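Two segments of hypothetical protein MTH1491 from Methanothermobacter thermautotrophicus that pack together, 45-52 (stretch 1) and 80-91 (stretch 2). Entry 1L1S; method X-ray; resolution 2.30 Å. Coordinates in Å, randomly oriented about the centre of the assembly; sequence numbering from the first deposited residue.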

# COMPACT_ATOMS: atom_id res chain seq x y z
N GLY A 45 -6.38 -13.23 1.63
CA GLY A 45 -6.44 -12.63 2.95
C GLY A 45 -7.63 -13.05 3.79
O GLY A 45 -7.56 -13.06 5.02
N VAL A 46 -8.75 -13.41 3.17
CA VAL A 46 -9.89 -13.81 3.99
C VAL A 46 -9.66 -15.10 4.77
O VAL A 46 -10.30 -15.32 5.81
N ASN A 47 -8.75 -15.95 4.30
CA ASN A 47 -8.47 -17.19 5.02
C ASN A 47 -8.09 -16.89 6.47
O ASN A 47 -8.26 -17.72 7.35
N VAL A 48 -7.59 -15.69 6.71
CA VAL A 48 -7.20 -15.29 8.05
C VAL A 48 -8.42 -15.12 8.96
O VAL A 48 -8.31 -15.23 10.18
N LEU A 49 -9.57 -14.84 8.36
CA LEU A 49 -10.78 -14.63 9.14
C LEU A 49 -11.64 -15.89 9.30
O LEU A 49 -12.73 -15.81 9.88
N ARG A 50 -11.17 -17.03 8.80
CA ARG A 50 -11.90 -18.30 8.91
C ARG A 50 -11.96 -18.81 10.35
O ARG A 50 -11.07 -18.53 11.14
N ARG A 51 -12.99 -19.57 10.67
CA ARG A 51 -13.11 -20.13 12.02
C ARG A 51 -11.96 -21.10 12.30
O ARG A 51 -11.42 -21.14 13.40
N ASP A 52 -11.57 -21.87 11.28
CA ASP A 52 -10.50 -22.85 11.44
C ASP A 52 -9.10 -22.27 11.23
O ASP A 52 -8.13 -23.01 11.07
N GLY A 80 -15.77 -19.98 -2.60
CA GLY A 80 -16.60 -21.03 -2.01
C GLY A 80 -16.65 -20.88 -0.49
O GLY A 80 -16.29 -21.79 0.27
N MSE A 81 -17.09 -19.70 -0.04
CA MSE A 81 -17.21 -19.42 1.37
C MSE A 81 -18.48 -18.61 1.59
O MSE A 81 -18.97 -17.96 0.66
N ASP A 82 -19.02 -18.69 2.80
CA ASP A 82 -20.19 -17.90 3.14
C ASP A 82 -19.94 -17.45 4.58
O ASP A 82 -18.95 -17.86 5.16
N GLY A 83 -20.81 -16.62 5.13
CA GLY A 83 -20.63 -16.14 6.49
C GLY A 83 -20.50 -17.18 7.60
O GLY A 83 -19.98 -16.89 8.68
N ASP A 84 -21.00 -18.39 7.33
CA ASP A 84 -20.95 -19.48 8.29
C ASP A 84 -19.52 -19.99 8.48
O ASP A 84 -19.21 -20.61 9.49
N ASP A 85 -18.67 -19.72 7.50
CA ASP A 85 -17.27 -20.16 7.55
C ASP A 85 -16.39 -19.19 8.35
O ASP A 85 -15.27 -19.53 8.73
N LEU A 86 -16.89 -17.98 8.59
CA LEU A 86 -16.12 -16.96 9.30
C LEU A 86 -16.22 -17.03 10.81
O LEU A 86 -17.24 -17.42 11.37
N LEU A 87 -15.12 -16.64 11.46
CA LEU A 87 -15.05 -16.62 12.92
C LEU A 87 -16.11 -15.63 13.43
O LEU A 87 -16.45 -14.67 12.73
N GLU A 88 -16.62 -15.86 14.63
CA GLU A 88 -17.62 -14.97 15.21
C GLU A 88 -17.02 -13.60 15.47
O GLU A 88 -15.88 -13.48 15.93
N GLY A 89 -17.79 -12.55 15.18
CA GLY A 89 -17.29 -11.21 15.41
C GLY A 89 -16.82 -10.57 14.12
O GLY A 89 -16.75 -9.35 14.01
N VAL A 90 -16.49 -11.40 13.13
CA VAL A 90 -16.05 -10.89 11.84
C VAL A 90 -17.27 -10.43 11.07
O VAL A 90 -18.25 -11.17 10.96
N ASP A 91 -17.21 -9.22 10.54
CA ASP A 91 -18.31 -8.66 9.77
C ASP A 91 -18.05 -8.80 8.29
O ASP A 91 -16.92 -8.99 7.85

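The contact buries 563 Å² in total, and its largest shares fall to R51, M81 and R50, with L49 close behind. A single backbone bridge pairs R50 with L86 and fixes the frame: L87 N donates to L49 O at 3.0 Å with an N-H...O angle of 179°, and R51 N donates to D85 O at 3.0 Å and 161°. Side chains are therefore placed around two nearly straight hydrogen bonds.

R51 covers the most surface, 92 Å². Its CA-to-CB bond points sideways, and chi1 and chi2 are both t, so the chain extends before chi3 turns to m. The guanidinium thereby reaches the backbone of stretch 2, where D84 O accepts from both terminal nitrogens, at 2.8 Å from R51 NH1 (152°) and 3.1 Å from R51 NH2 (138°). This oxygen lies at the edge of the group, near its plane, as a forked acceptor should. L86 O, by contrast, sits over one face; at 3.5 Å from R51 NH2 its angle is too poor for a hydrogen bond. The aliphatic part of R51 runs beside L87 (chi1 t, chi2 p), with R51 CG 4.4 Å from L87 CD1.

M81, a selenomethionine, points toward stretch 1. Its chi1 (-100°) and chi3 (-93°) lie between wells, while chi2 is t. The end methyl meets two residues: M81 CE is 3.8 Å from V46 CG2, an apolar contact with a valine that also points inward (chi1 m), and 3.7 Å from N47 OD1. Nearer its root, M81 CG lies over one face of the R50 guanidinium, 3.6 Å from R50 NH2.

R50 starts away from stretch 2, yet its m, t, t chain brings the guanidinium back to M81 and D85; R50 NH1 is 4.3 Å from D85 CB. Water 1 links this group to the backbone, accepting weakly from R50 NH1 at 2.8 Å and donating to D85 O at 3.0 Å. The same D85 O receives a CA-H...O contact from R50 CA at 3.6 Å (134° at H). Within stretch 1, R50 NH1 and D52 OD1 form a long salt bridge at 3.7 Å; the oxygen is well out of the guanidinium plane, so only charge is involved.

L49 (m, t) supplies the apolar counterpart. Although its CA-to-CB bond points sideways, L49 CD1 comes within 3.6 Å of CG1 of V90, which points toward stretch 1 with chi1 t, and L49 CB lies 4.2 Å from L86 CD2.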

# COMPACT_ATOMS: atom_id res chain seq x y z
CB VAL A 46 -11.17 -13.93 3.16
CG1 VAL A 46 -11.46 -12.59 2.50
CG2 VAL A 46 -11.05 -15.04 2.15
CB ASN A 47 -7.35 -17.98 4.33
CG ASN A 47 -7.76 -18.47 2.95
OD1 ASN A 47 -8.93 -18.75 2.71
ND2 ASN A 47 -6.78 -18.59 2.05
CB VAL A 48 -6.41 -13.98 8.04
CG1 VAL A 48 -6.34 -13.39 9.44
CG2 VAL A 48 -5.00 -14.24 7.51
CB LEU A 49 -11.60 -13.51 8.50
CG LEU A 49 -10.86 -12.20 8.18
CD1 LEU A 49 -11.84 -11.16 7.65
CD2 LEU A 49 -10.17 -11.68 9.44
CB ARG A 50 -11.22 -19.40 8.09
CG ARG A 50 -11.42 -19.38 6.59
CD ARG A 50 -10.58 -20.48 5.95
NE ARG A 50 -11.17 -20.98 4.72
CZ ARG A 50 -12.24 -21.77 4.66
NH1 ARG A 50 -12.83 -22.18 5.77
NH2 ARG A 50 -12.74 -22.13 3.49
CB ARG A 51 -14.45 -20.86 12.19
CG ARG A 51 -14.64 -21.45 13.60
CD ARG A 51 -15.98 -22.18 13.78
NE ARG A 51 -17.13 -21.29 13.65
CZ ARG A 51 -17.82 -21.11 12.54
NH1 ARG A 51 -17.48 -21.75 11.43
NH2 ARG A 51 -18.85 -20.26 12.53
CB ASP A 52 -10.71 -24.02 10.48
CG ASP A 52 -10.71 -23.59 9.01
OD1 ASP A 52 -11.10 -24.42 8.15
OD2 ASP A 52 -10.31 -22.44 8.70
CB MSE A 81 -16.01 -18.59 1.86
CG MSE A 81 -14.93 -19.38 2.57
SE MSE A 81 -13.42 -18.23 3.07
CE MSE A 81 -12.37 -18.54 1.47
CB ASP A 82 -21.48 -18.72 2.99
CG ASP A 82 -21.82 -19.54 4.22
OD1 ASP A 82 -23.02 -19.83 4.41
OD2 ASP A 82 -20.90 -19.91 4.99
CB ASP A 84 -21.85 -20.64 7.83
CG ASP A 84 -23.29 -20.50 8.32
OD1 ASP A 84 -23.78 -19.36 8.46
OD2 ASP A 84 -23.93 -21.54 8.57
CB ASP A 85 -16.69 -20.29 6.14
CG ASP A 85 -17.50 -21.24 5.25
OD1 ASP A 85 -17.75 -22.39 5.67
OD2 ASP A 85 -17.87 -20.82 4.14
CB LEU A 86 -16.57 -15.56 8.85
CG LEU A 86 -16.54 -15.34 7.35
CD1 LEU A 86 -17.35 -14.13 7.01
CD2 LEU A 86 -15.10 -15.21 6.86
CB LEU A 87 -13.66 -16.16 13.35
CG LEU A 87 -13.31 -16.26 14.83
CD1 LEU A 87 -13.06 -17.72 15.20
CD2 LEU A 87 -12.06 -15.42 15.12
CB GLU A 88 -18.15 -15.55 16.52
CG GLU A 88 -17.08 -15.72 17.59
CD GLU A 88 -17.64 -16.14 18.95
OE1 GLU A 88 -18.26 -15.28 19.63
OE2 GLU A 88 -17.46 -17.32 19.33
CB VAL A 90 -15.33 -11.98 11.01
CG1 VAL A 90 -14.85 -11.38 9.68
CG2 VAL A 90 -14.17 -12.56 11.79
CB ASP A 91 -18.51 -7.18 10.09
CG ASP A 91 -18.80 -6.93 11.55
OD1 ASP A 91 -19.35 -7.84 12.23
OD2 ASP A 91 -18.50 -5.80 12.02
O HOH W 1 -13.85 -22.11 8.35